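Local coordinates for protein YghZ aldo-keto reductase (PDB 3N6Q) that probably reduces aldehydes or ketones to alcohols with a nicotinamide cofactor, as a TIM-barrel oxidoreductase of the aldo-keto reductase family, at residues R16-G19 with R24-A27; W288-K291 with S297-I300; K114-S119 with E147-A152. All coordinates share one frame; numbering follows the deposited sequence.

Interaction 1. Residues R16-G19 with R24-A27; sequences RYCG and RLPA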
ATOM      1  N   ARG B  16      -5.069  -6.497  31.099  1.00 14.10           N
ATOM      2  CA  ARG B  16      -4.467  -7.788  30.733  1.00 14.59           C
ATOM      3  C   ARG B  16      -3.952  -7.727  29.327  1.00 16.11           C
ATOM      4  O   ARG B  16      -4.711  -7.288  28.409  1.00 14.89           O
ATOM      5  CB  ARG B  16      -5.540  -8.876  30.813  1.00 13.10           C
ATOM      6  CG  ARG B  16      -6.088  -9.029  32.257  1.00 16.86           C
ATOM      7  CD  ARG B  16      -7.047 -10.244  32.328  1.00 16.47           C
ATOM      8  NE  ARG B  16      -7.381 -10.456  33.742  1.00 20.14           N
ATOM      9  CZ  ARG B  16      -7.740 -11.613  34.281  1.00 21.30           C
ATOM     10  NH1 ARG B  16      -7.928 -12.702  33.510  1.00 12.50           N
ATOM     11  NH2 ARG B  16      -7.942 -11.662  35.608  1.00 17.33           N
ATOM     12  N   TYR B  17      -2.701  -8.182  29.125  1.00 18.07           N
ATOM     13  CA  TYR B  17      -2.176  -8.336  27.764  1.00 16.63           C
ATOM     14  C   TYR B  17      -3.040  -9.284  27.004  1.00 18.71           C
ATOM     15  O   TYR B  17      -3.412 -10.349  27.504  1.00 17.39           O
ATOM     16  CB  TYR B  17      -0.702  -8.822  27.753  1.00 18.76           C
ATOM     17  CG  TYR B  17       0.228  -7.727  28.163  1.00 16.77           C
ATOM     18  CD1 TYR B  17       0.750  -6.868  27.222  1.00 18.11           C
ATOM     19  CD2 TYR B  17       0.514  -7.487  29.518  1.00 19.70           C
ATOM     20  CE1 TYR B  17       1.552  -5.758  27.612  1.00 21.50           C
ATOM     21  CE2 TYR B  17       1.361  -6.428  29.913  1.00 23.15           C
ATOM     22  CZ  TYR B  17       1.863  -5.579  28.959  1.00 22.09           C
ATOM     23  OH  TYR B  17       2.672  -4.544  29.325  1.00 20.43           O
ATOM     24  N   CYS B  18      -3.337  -8.947  25.740  1.00 14.46           N
ATOM     25  CA  CYS B  18      -4.278  -9.759  24.962  1.00 14.76           C
ATOM     26  C   CYS B  18      -3.456 -10.865  24.252  1.00 16.41           C
ATOM     27  O   CYS B  18      -2.669 -10.559  23.343  1.00 19.03           O
ATOM     28  CB  CYS B  18      -4.925  -8.789  23.901  1.00 16.65           C
ATOM     29  SG  CYS B  18      -6.095  -9.644  22.859  1.00 18.73           S
ATOM     30  N   GLY B  19      -3.518 -12.111  24.738  1.00 17.28           N
ATOM     31  CA  GLY B  19      -2.740 -13.206  24.154  1.00 17.92           C
ATOM     32  C   GLY B  19      -1.246 -12.915  24.260  1.00 20.57           C
ATOM     33  O   GLY B  19      -0.802 -12.363  25.273  1.00 23.40           O
ATOM     34  N   ARG B  24      -2.873  -4.187  25.797  1.00 18.08           N
ATOM     35  CA  ARG B  24      -3.538  -4.468  27.097  1.00 19.37           C
ATOM     36  C   ARG B  24      -4.992  -4.039  27.068  1.00 20.32           C
ATOM     37  O   ARG B  24      -5.276  -2.861  26.814  1.00 24.58           O
ATOM     38  CB  ARG B  24      -2.791  -3.710  28.219  1.00 17.93           C
ATOM     39  CG  ARG B  24      -1.311  -4.139  28.270  1.00 21.55           C
ATOM     40  CD  ARG B  24      -0.431  -3.064  28.939  1.00 25.47           C
ATOM     41  NE  ARG B  24      -0.729  -3.168  30.336  1.00 27.98           N
ATOM     42  CZ  ARG B  24      -0.410  -2.258  31.248  1.00 38.24           C
ATOM     43  NH1 ARG B  24       0.309  -1.184  30.899  1.00 38.75           N
ATOM     44  NH2 ARG B  24      -0.751  -2.476  32.514  1.00 36.12           N
ATOM     45  N   LEU B  25      -5.911  -4.958  27.332  1.00 16.41           N
ATOM     46  CA  LEU B  25      -7.326  -4.614  27.401  1.00 15.56           C
ATOM     47  C   LEU B  25      -7.669  -4.458  28.899  1.00 16.14           C
ATOM     48  O   LEU B  25      -7.056  -5.146  29.744  1.00 15.05           O
ATOM     49  CB  LEU B  25      -8.183  -5.702  26.753  1.00 12.62           C
ATOM     50  CG  LEU B  25      -7.891  -5.821  25.224  1.00 15.47           C
ATOM     51  CD1 LEU B  25      -8.676  -6.988  24.644  1.00 18.59           C
ATOM     52  CD2 LEU B  25      -8.250  -4.488  24.507  1.00 14.98           C
ATOM     53  N   PRO B  26      -8.616  -3.570  29.219  1.00 15.58           N
ATOM     54  CA  PRO B  26      -9.211  -3.602  30.567  1.00 16.20           C
ATOM     55  C   PRO B  26      -9.856  -4.953  30.799  1.00 17.17           C
ATOM     56  O   PRO B  26     -10.422  -5.539  29.843  1.00 15.42           O
ATOM     57  CB  PRO B  26     -10.279  -2.507  30.491  1.00 17.12           C
ATOM     58  CG  PRO B  26     -10.740  -2.607  28.993  1.00 11.66           C
ATOM     59  CD  PRO B  26      -9.425  -2.760  28.279  1.00 14.47           C
ATOM     60  N   ALA B  27      -9.783  -5.479  32.045  1.00 16.73           N
ATOM     61  CA  ALA B  27     -10.386  -6.765  32.342  1.00 15.63           C
ATOM     62  C   ALA B  27     -11.887  -6.730  32.184  1.00 15.39           C
ATOM     63  O   ALA B  27     -12.508  -7.783  31.972  1.00 15.75           O
ATOM     64  CB  ALA B  27     -10.021  -7.255  33.846  1.00 15.39           C
TER

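Interaction 2. Residues W288-K291 with S297-I300; sequences WLLK and SVLI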
ATOM      1  N   TRP B 288     -15.496 -15.259  38.179  1.00 15.01           N
ATOM      2  CA  TRP B 288     -15.256 -16.621  37.724  1.00 14.56           C
ATOM      3  C   TRP B 288     -14.589 -16.701  36.372  1.00 16.22           C
ATOM      4  O   TRP B 288     -13.667 -17.459  36.163  1.00 14.21           O
ATOM      5  CB  TRP B 288     -16.553 -17.419  37.757  1.00 17.63           C
ATOM      6  CG  TRP B 288     -16.353 -18.881  37.437  1.00 19.94           C
ATOM      7  CD1 TRP B 288     -16.219 -19.938  38.344  1.00 21.49           C
ATOM      8  CD2 TRP B 288     -16.357 -19.467  36.124  1.00 19.80           C
ATOM      9  NE1 TRP B 288     -16.091 -21.146  37.628  1.00 22.10           N
ATOM     10  CE2 TRP B 288     -16.141 -20.871  36.277  1.00 21.23           C
ATOM     11  CE3 TRP B 288     -16.474 -18.936  34.826  1.00 19.56           C
ATOM     12  CZ2 TRP B 288     -16.115 -21.742  35.181  1.00 23.99           C
ATOM     13  CZ3 TRP B 288     -16.405 -19.795  33.739  1.00 25.70           C
ATOM     14  CH2 TRP B 288     -16.215 -21.193  33.918  1.00 27.71           C
ATOM     15  N   LEU B 289     -15.048 -15.878  35.426  1.00 15.57           N
ATOM     16  CA  LEU B 289     -14.357 -15.814  34.140  1.00 15.71           C
ATOM     17  C   LEU B 289     -12.937 -15.317  34.285  1.00 16.37           C
ATOM     18  O   LEU B 289     -12.037 -15.793  33.588  1.00 16.51           O
ATOM     19  CB  LEU B 289     -15.177 -14.895  33.173  1.00 15.23           C
ATOM     20  CG  LEU B 289     -16.476 -15.565  32.688  1.00 15.27           C
ATOM     21  CD1 LEU B 289     -17.462 -14.497  32.071  1.00 15.97           C
ATOM     22  CD2 LEU B 289     -16.115 -16.616  31.568  1.00 18.82           C
ATOM     23  N   LEU B 290     -12.736 -14.327  35.144  1.00 16.71           N
ATOM     24  CA  LEU B 290     -11.461 -13.617  35.272  1.00 15.97           C
ATOM     25  C   LEU B 290     -10.512 -14.278  36.350  1.00 19.31           C
ATOM     26  O   LEU B 290      -9.500 -13.676  36.752  1.00 20.41           O
ATOM     27  CB  LEU B 290     -11.720 -12.206  35.754  1.00 14.41           C
ATOM     28  CG  LEU B 290     -12.328 -11.302  34.644  1.00 13.10           C
ATOM     29  CD1 LEU B 290     -12.699  -9.953  35.198  1.00 13.68           C
ATOM     30  CD2 LEU B 290     -11.361 -11.195  33.411  1.00 15.02           C
ATOM     31  N   LYS B 291     -10.861 -15.487  36.778  1.00 19.87           N
ATOM     32  CA  LYS B 291     -10.192 -16.128  37.938  1.00 22.84           C
ATOM     33  C   LYS B 291      -8.787 -16.578  37.603  1.00 27.57           C
ATOM     34  O   LYS B 291      -7.975 -16.890  38.508  1.00 28.24           O
ATOM     35  CB  LYS B 291     -10.986 -17.359  38.388  1.00 22.83           C
ATOM     36  CG  LYS B 291     -10.997 -18.532  37.373  1.00 19.31           C
ATOM     37  CD  LYS B 291     -12.055 -19.627  37.838  1.00 19.76           C
ATOM     38  CE  LYS B 291     -12.276 -20.760  36.835  1.00 23.77           C
ATOM     39  NZ  LYS B 291     -12.888 -20.266  35.518  1.00 25.08           N
ATOM     40  N   SER B 297     -10.614 -10.415  28.887  1.00 15.91           N
ATOM     41  CA  SER B 297     -11.588  -9.381  29.270  1.00 13.86           C
ATOM     42  C   SER B 297     -12.974  -9.990  29.222  1.00 12.91           C
ATOM     43  O   SER B 297     -13.197 -11.040  28.546  1.00 16.09           O
ATOM     44  CB  SER B 297     -11.446  -8.167  28.278  1.00 13.46           C
ATOM     45  OG  SER B 297     -12.259  -7.075  28.732  1.00 16.88           O
ATOM     46  N   VAL B 298     -13.929  -9.356  29.916  1.00 13.86           N
ATOM     47  CA  VAL B 298     -15.322  -9.759  29.835  1.00 12.78           C
ATOM     48  C   VAL B 298     -16.098  -8.557  29.325  1.00 15.44           C
ATOM     49  O   VAL B 298     -15.830  -7.435  29.689  1.00 15.10           O
ATOM     50  CB  VAL B 298     -15.861 -10.226  31.204  1.00 13.74           C
ATOM     51  CG1 VAL B 298     -15.042 -11.477  31.677  1.00 13.58           C
ATOM     52  CG2 VAL B 298     -15.715  -9.120  32.259  1.00 15.10           C
ATOM     53  N   LEU B 299     -16.972  -8.819  28.385  1.00 15.53           N
ATOM     54  CA  LEU B 299     -17.767  -7.744  27.759  1.00 17.07           C
ATOM     55  C   LEU B 299     -19.040  -7.479  28.481  1.00 14.31           C
ATOM     56  O   LEU B 299     -19.969  -8.278  28.473  1.00 17.87           O
ATOM     57  CB  LEU B 299     -18.110  -8.136  26.326  1.00 17.84           C
ATOM     58  CG  LEU B 299     -17.091  -7.677  25.330  1.00 22.36           C
ATOM     59  CD1 LEU B 299     -17.295  -8.555  24.028  1.00 30.42           C
ATOM     60  CD2 LEU B 299     -17.266  -6.148  25.063  1.00 16.77           C
ATOM     61  N   ILE B 300     -19.119  -6.313  29.107  1.00 15.29           N
ATOM     62  CA  ILE B 300     -20.264  -5.948  29.900  1.00 17.10           C
ATOM     63  C   ILE B 300     -21.171  -5.058  29.049  1.00 21.99           C
ATOM     64  O   ILE B 300     -20.711  -4.046  28.520  1.00 19.59           O
ATOM     65  CB  ILE B 300     -19.835  -5.085  31.103  1.00 19.86           C
ATOM     66  CG1 ILE B 300     -18.860  -5.895  31.957  1.00 25.96           C
ATOM     67  CG2 ILE B 300     -21.099  -4.697  31.906  1.00 21.51           C
ATOM     68  CD1 ILE B 300     -19.468  -7.215  32.249  1.00 24.81           C
TER

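Interaction 3. Residues K114-S119 with E147-A152; sequences KYLLAS and EETASA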
ATOM      1  N   LYS B 114     -16.222  -8.675  -0.580  1.00 13.09           N
ATOM      2  CA  LYS B 114     -17.204  -7.612  -0.892  1.00 13.61           C
ATOM      3  C   LYS B 114     -17.900  -7.082   0.382  1.00 12.85           C
ATOM      4  O   LYS B 114     -17.852  -5.875   0.714  1.00 13.26           O
ATOM      5  CB  LYS B 114     -18.261  -8.168  -1.883  1.00 11.22           C
ATOM      6  CG  LYS B 114     -19.491  -7.251  -2.066  1.00 14.41           C
ATOM      7  CD  LYS B 114     -19.136  -5.882  -2.715  1.00 13.72           C
ATOM      8  CE  LYS B 114     -20.517  -5.094  -2.963  1.00 16.37           C
ATOM      9  NZ  LYS B 114     -20.323  -3.840  -3.810  1.00 13.18           N
ATOM     10  N   TYR B 115     -18.473  -8.001   1.164  1.00 11.97           N
ATOM     11  CA  TYR B 115     -19.202  -7.578   2.331  1.00 11.92           C
ATOM     12  C   TYR B 115     -18.317  -7.014   3.410  1.00 13.98           C
ATOM     13  O   TYR B 115     -18.597  -5.926   3.941  1.00 12.62           O
ATOM     14  CB  TYR B 115     -20.058  -8.725   2.867  1.00 13.49           C
ATOM     15  CG  TYR B 115     -20.680  -8.505   4.217  1.00 12.97           C
ATOM     16  CD1 TYR B 115     -21.452  -7.376   4.505  1.00 11.99           C
ATOM     17  CD2 TYR B 115     -20.591  -9.514   5.195  1.00 14.47           C
ATOM     18  CE1 TYR B 115     -22.022  -7.217   5.794  1.00 10.98           C
ATOM     19  CE2 TYR B 115     -21.149  -9.370   6.459  1.00 14.96           C
ATOM     20  CZ  TYR B 115     -21.873  -8.219   6.743  1.00 14.85           C
ATOM     21  OH  TYR B 115     -22.435  -8.038   7.994  1.00 14.43           O
ATOM     22  N   LEU B 116     -17.211  -7.703   3.687  1.00 14.57           N
ATOM     23  CA  LEU B 116     -16.349  -7.274   4.788  1.00 14.15           C
ATOM     24  C   LEU B 116     -15.760  -5.890   4.471  1.00 13.53           C
ATOM     25  O   LEU B 116     -15.730  -5.021   5.334  1.00 11.91           O
ATOM     26  CB  LEU B 116     -15.234  -8.287   5.053  1.00 14.19           C
ATOM     27  CG  LEU B 116     -15.506  -9.192   6.246  1.00 17.45           C
ATOM     28  CD1 LEU B 116     -16.823  -9.886   6.089  1.00 18.13           C
ATOM     29  CD2 LEU B 116     -14.318 -10.256   6.348  1.00 18.58           C
ATOM     30  N   LEU B 117     -15.264  -5.690   3.258  1.00 11.11           N
ATOM     31  CA  LEU B 117     -14.564  -4.450   3.013  1.00 13.64           C
ATOM     32  C   LEU B 117     -15.568  -3.300   2.805  1.00 13.96           C
ATOM     33  O   LEU B 117     -15.321  -2.176   3.271  1.00 13.23           O
ATOM     34  CB  LEU B 117     -13.607  -4.557   1.802  1.00 11.84           C
ATOM     35  CG  LEU B 117     -12.426  -5.523   2.083  1.00 15.39           C
ATOM     36  CD1 LEU B 117     -11.452  -5.571   0.854  1.00 12.87           C
ATOM     37  CD2 LEU B 117     -11.660  -5.159   3.404  1.00 14.64           C
ATOM     38  N   ALA B 118     -16.688  -3.568   2.139  1.00 13.50           N
ATOM     39  CA  ALA B 118     -17.730  -2.505   2.012  1.00 12.79           C
ATOM     40  C   ALA B 118     -18.225  -2.159   3.410  1.00 12.64           C
ATOM     41  O   ALA B 118     -18.509  -0.973   3.699  1.00 11.73           O
ATOM     42  CB  ALA B 118     -18.948  -2.991   1.142  1.00 12.43           C
ATOM     43  N   SER B 119     -18.424  -3.187   4.249  1.00 12.64           N
ATOM     44  CA  SER B 119     -19.015  -2.941   5.565  1.00 12.60           C
ATOM     45  C   SER B 119     -18.045  -2.104   6.434  1.00 10.90           C
ATOM     46  O   SER B 119     -18.492  -1.168   7.167  1.00 13.15           O
ATOM     47  CB  SER B 119     -19.354  -4.229   6.308  1.00 12.10           C
ATOM     48  OG  SER B 119     -19.979  -3.863   7.520  1.00 13.03           O
ATOM     49  N   GLU B 147      -9.788 -18.442   3.148  1.00 13.81           N
ATOM     50  CA  GLU B 147      -8.691 -17.689   2.570  1.00 13.85           C
ATOM     51  C   GLU B 147      -9.207 -16.260   2.118  1.00 12.73           C
ATOM     52  O   GLU B 147      -8.475 -15.252   2.173  1.00 13.21           O
ATOM     53  CB  GLU B 147      -8.215 -18.386   1.317  1.00 18.07           C
ATOM     54  CG  GLU B 147      -7.410 -19.664   1.600  1.00 22.36           C
ATOM     55  CD  GLU B 147      -8.269 -20.925   1.915  1.00 33.05           C
ATOM     56  OE1 GLU B 147      -9.534 -20.971   1.819  1.00 26.94           O
ATOM     57  OE2 GLU B 147      -7.603 -21.922   2.292  1.00 36.14           O
ATOM     58  N   GLU B 148     -10.414 -16.247   1.606  1.00 14.46           N
ATOM     59  CA  GLU B 148     -11.035 -14.960   1.158  1.00 14.63           C
ATOM     60  C   GLU B 148     -11.300 -14.052   2.369  1.00 15.87           C
ATOM     61  O   GLU B 148     -10.975 -12.871   2.356  1.00 13.42           O
ATOM     62  CB  GLU B 148     -12.328 -15.234   0.388  1.00 12.38           C
ATOM     63  CG  GLU B 148     -13.017 -13.859  -0.057  1.00 12.42           C
ATOM     64  CD  GLU B 148     -14.176 -14.056  -1.040  1.00 18.03           C
ATOM     65  OE1 GLU B 148     -14.263 -15.124  -1.680  1.00 18.66           O
ATOM     66  OE2 GLU B 148     -15.045 -13.163  -1.128  1.00 16.23           O
ATOM     67  N   THR B 149     -11.940 -14.601   3.408  1.00 12.28           N
ATOM     68  CA  THR B 149     -12.183 -13.834   4.617  1.00 14.85           C
ATOM     69  C   THR B 149     -10.853 -13.337   5.207  1.00 14.82           C
ATOM     70  O   THR B 149     -10.734 -12.142   5.549  1.00 12.74           O
ATOM     71  CB  THR B 149     -12.950 -14.694   5.614  1.00 14.82           C
ATOM     72  OG1 THR B 149     -14.181 -15.127   5.004  1.00 17.47           O
ATOM     73  CG2 THR B 149     -13.278 -13.902   6.889  1.00 17.79           C
ATOM     74  N   ALA B 150      -9.833 -14.227   5.303  1.00 14.62           N
ATOM     75  CA  ALA B 150      -8.517 -13.801   5.842  1.00 17.49           C
ATOM     76  C   ALA B 150      -7.876 -12.704   5.053  1.00 16.62           C
ATOM     77  O   ALA B 150      -7.225 -11.837   5.632  1.00 16.88           O
ATOM     78  CB  ALA B 150      -7.534 -15.007   6.003  1.00 16.36           C
ATOM     79  N   SER B 151      -7.938 -12.809   3.712  1.00 15.89           N
ATOM     80  CA  SER B 151      -7.348 -11.813   2.809  0.50 14.41           C
ATOM     81  C   SER B 151      -8.029 -10.477   3.017  1.00 16.26           C
ATOM     82  O   SER B 151      -7.378  -9.424   3.001  1.00 14.78           O
ATOM     83  CB  SER B 151      -7.541 -12.176   1.317  0.50 14.92           C
ATOM     84  OG  SER B 151      -6.906 -11.181   0.503  0.50 10.63           O
ATOM     85  N   ALA B 152      -9.340 -10.538   3.190  1.00 13.31           N
ATOM     86  CA  ALA B 152     -10.104  -9.276   3.498  1.00 14.23           C
ATOM     87  C   ALA B 152      -9.601  -8.614   4.807  1.00 13.55           C
ATOM     88  O   ALA B 152      -9.350  -7.403   4.866  1.00 12.24           O
ATOM     89  CB  ALA B 152     -11.605  -9.546   3.575  1.00 12.63           C
TER

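Interaction 1. Residues R16-G19 with R24-A27
Arg-24 lays its aliphatic chain over one face of the Tyr-17 ring, on the same side of a short antiparallel ladder. Arg-24 CG sits 3.5 Å from the centroid of the Tyr-17 ring and 15° off its normal, a CH-pi contact. A bend at chi3 (75°) folds the chain along the ring: Arg-24 CD comes to 3.4 Å from Tyr-17 CZ, and the guanidinium plane ends 16° from that of the ring. With an alanine in place of Tyr-17, the Arg-24 chain is likely to lose the flat surface under CG and CD, leaving its guanidinium freer to swing.

On the other face of the sheet, Arg-16 pairs with Leu-25 through two backbone bonds, Arg-16 N to Leu-25 O and Leu-25 N to Arg-16 O, both 2.8 Å. Cys-18 SG rests on Leu-25 CD1 at 4.1 Å. The extended Arg-16 chain passes Ala-27 CB and carries its guanidinium to Gln-14 OE1 and the backbone oxygens of Leu-290, Asp-292 and Val-295.

As in other aldo-keto reductases, this N-terminal hairpin probably covers the bottom of the barrel, Cys-18 and Leu-25 touching Ile-191. The oxygens round Arg-16 probably fix its guanidinium and tie the hairpin to the loop after helix 281-289.

Interaction 2. Residues W288-K291 with S297-I300
Leu-289, which packs against Val-298, also meets the one large flat group here: its CG lies at the edge of the Trp-288 indole, in the ring plane. Over one face of that indole stands Lys-291 NZ, 3.4 Å above the plane and close to its centre. The ammonium is fixed there by a hydrogen bond of 3.0 Å from Lys-291 NZ to Trp-288 O, tilted 34° from the carbonyl plane. Phe-320 meets the Trp-288 ring edge-to-face, and Leu-325 and Ile-328 of helix 322-334 also pack on it.

In fold terms, this is the last turn of helix 281-289 leading through a short loop into strand 297-300, which closes the TIM barrel by running parallel to both 24-31 and 218-221. Val-298 bonds through its backbone to Ala-27 and Ser-29.

Across the contact a single methyl does the work. Val-298 CG1 is directed at the helix end and touches Leu-289 CB at 3.7 Å and Leu-289 CD1 at 3.9 Å. With Leu-290 the meeting is tip to tip, Val-298 CG1 lying 4.0 Å from Leu-290 CG. The valine torsion (chi1 -62°) turns CG1 anti to the carbonyl carbon, and that is what delivers it between the two leucines. Leu-290, the first residue to leave the helix, also leans on Ala-27, while Leu-289 reaches Tyr-196 and Pro-224.

Interaction 3. Residues K114-S119 with E147-A152
Leu-116 CD2 reaches across from one helix and settles between two residues of the other, 3.8 Å from Thr-149 CG2 and 3.9 Å from Ala-152 CB. This is the tight part of the contact. Ala-152 points straight at the neighbouring helix, and its small methyl, Ala-152 CB, also lies 4.1 Å from Leu-116 CB, so the leucine bears on it with both the root and the tip of its side chain. Thr-149 offers its carbon branch: chi1 of -58° sets OG1 beside the backbone N and CG2 anti to it, facing the leucine, while OG1 is turned to a hydrogen bond with Gly-111 O. The polar atom is thereby satisfied without disturbing the apolar seam. Leu-116 packs inward on Ala-98 of strand 93-98 as well, which joins the seam to the barrel wall.

One residue further on, the grip slackens. Leu-117 leaves its helix obliquely, and Leu-117 CD2 comes to 3.5 Å from the backbone oxygen Ala-152 O, but Leu-117 CG and Ala-152 CB stay 4.4 Å apart. At this edge the third subunit of the assembly takes over: its Leu-163 packs on Leu-117, its Asp-133 forms a salt bridge with Lys-114 NZ, and its Tyr-164 OH is bonded to both Glu-148 OE2 and Lys-114 N.

The axes of 114-119 and 147-152 approach to 9.6 Å and run nearly parallel, 18° between their directions. Helix 113-127, strand 132-137 and helix 146-158 follow one another in the chain, as expected for consecutive beta-alpha units of the TIM barrel, whose helices lie side by side and nearly parallel outside the strands.

From the N terminus, interaction 1 comes first and closes the four-residue turn of the leading hairpin. Interaction 3 follows, spanning 27 residues that include strand 132-137, and interaction 2 comes last, closing the five-residue link between a helix and strand 297-300. The three are in series; none nests in or crosses another. Interactions 1 and 2 are nonetheless neighbours in space, centres 11 Å apart, because strands 24-31 and 297-300 lie side by side in the sheet; Ser-297 OG bonds to Pro-26 O, joining early and late chain where the barrel closes. Interaction 3 ties together two outer helices, its nearest atoms about 17 Å from those of either other contact.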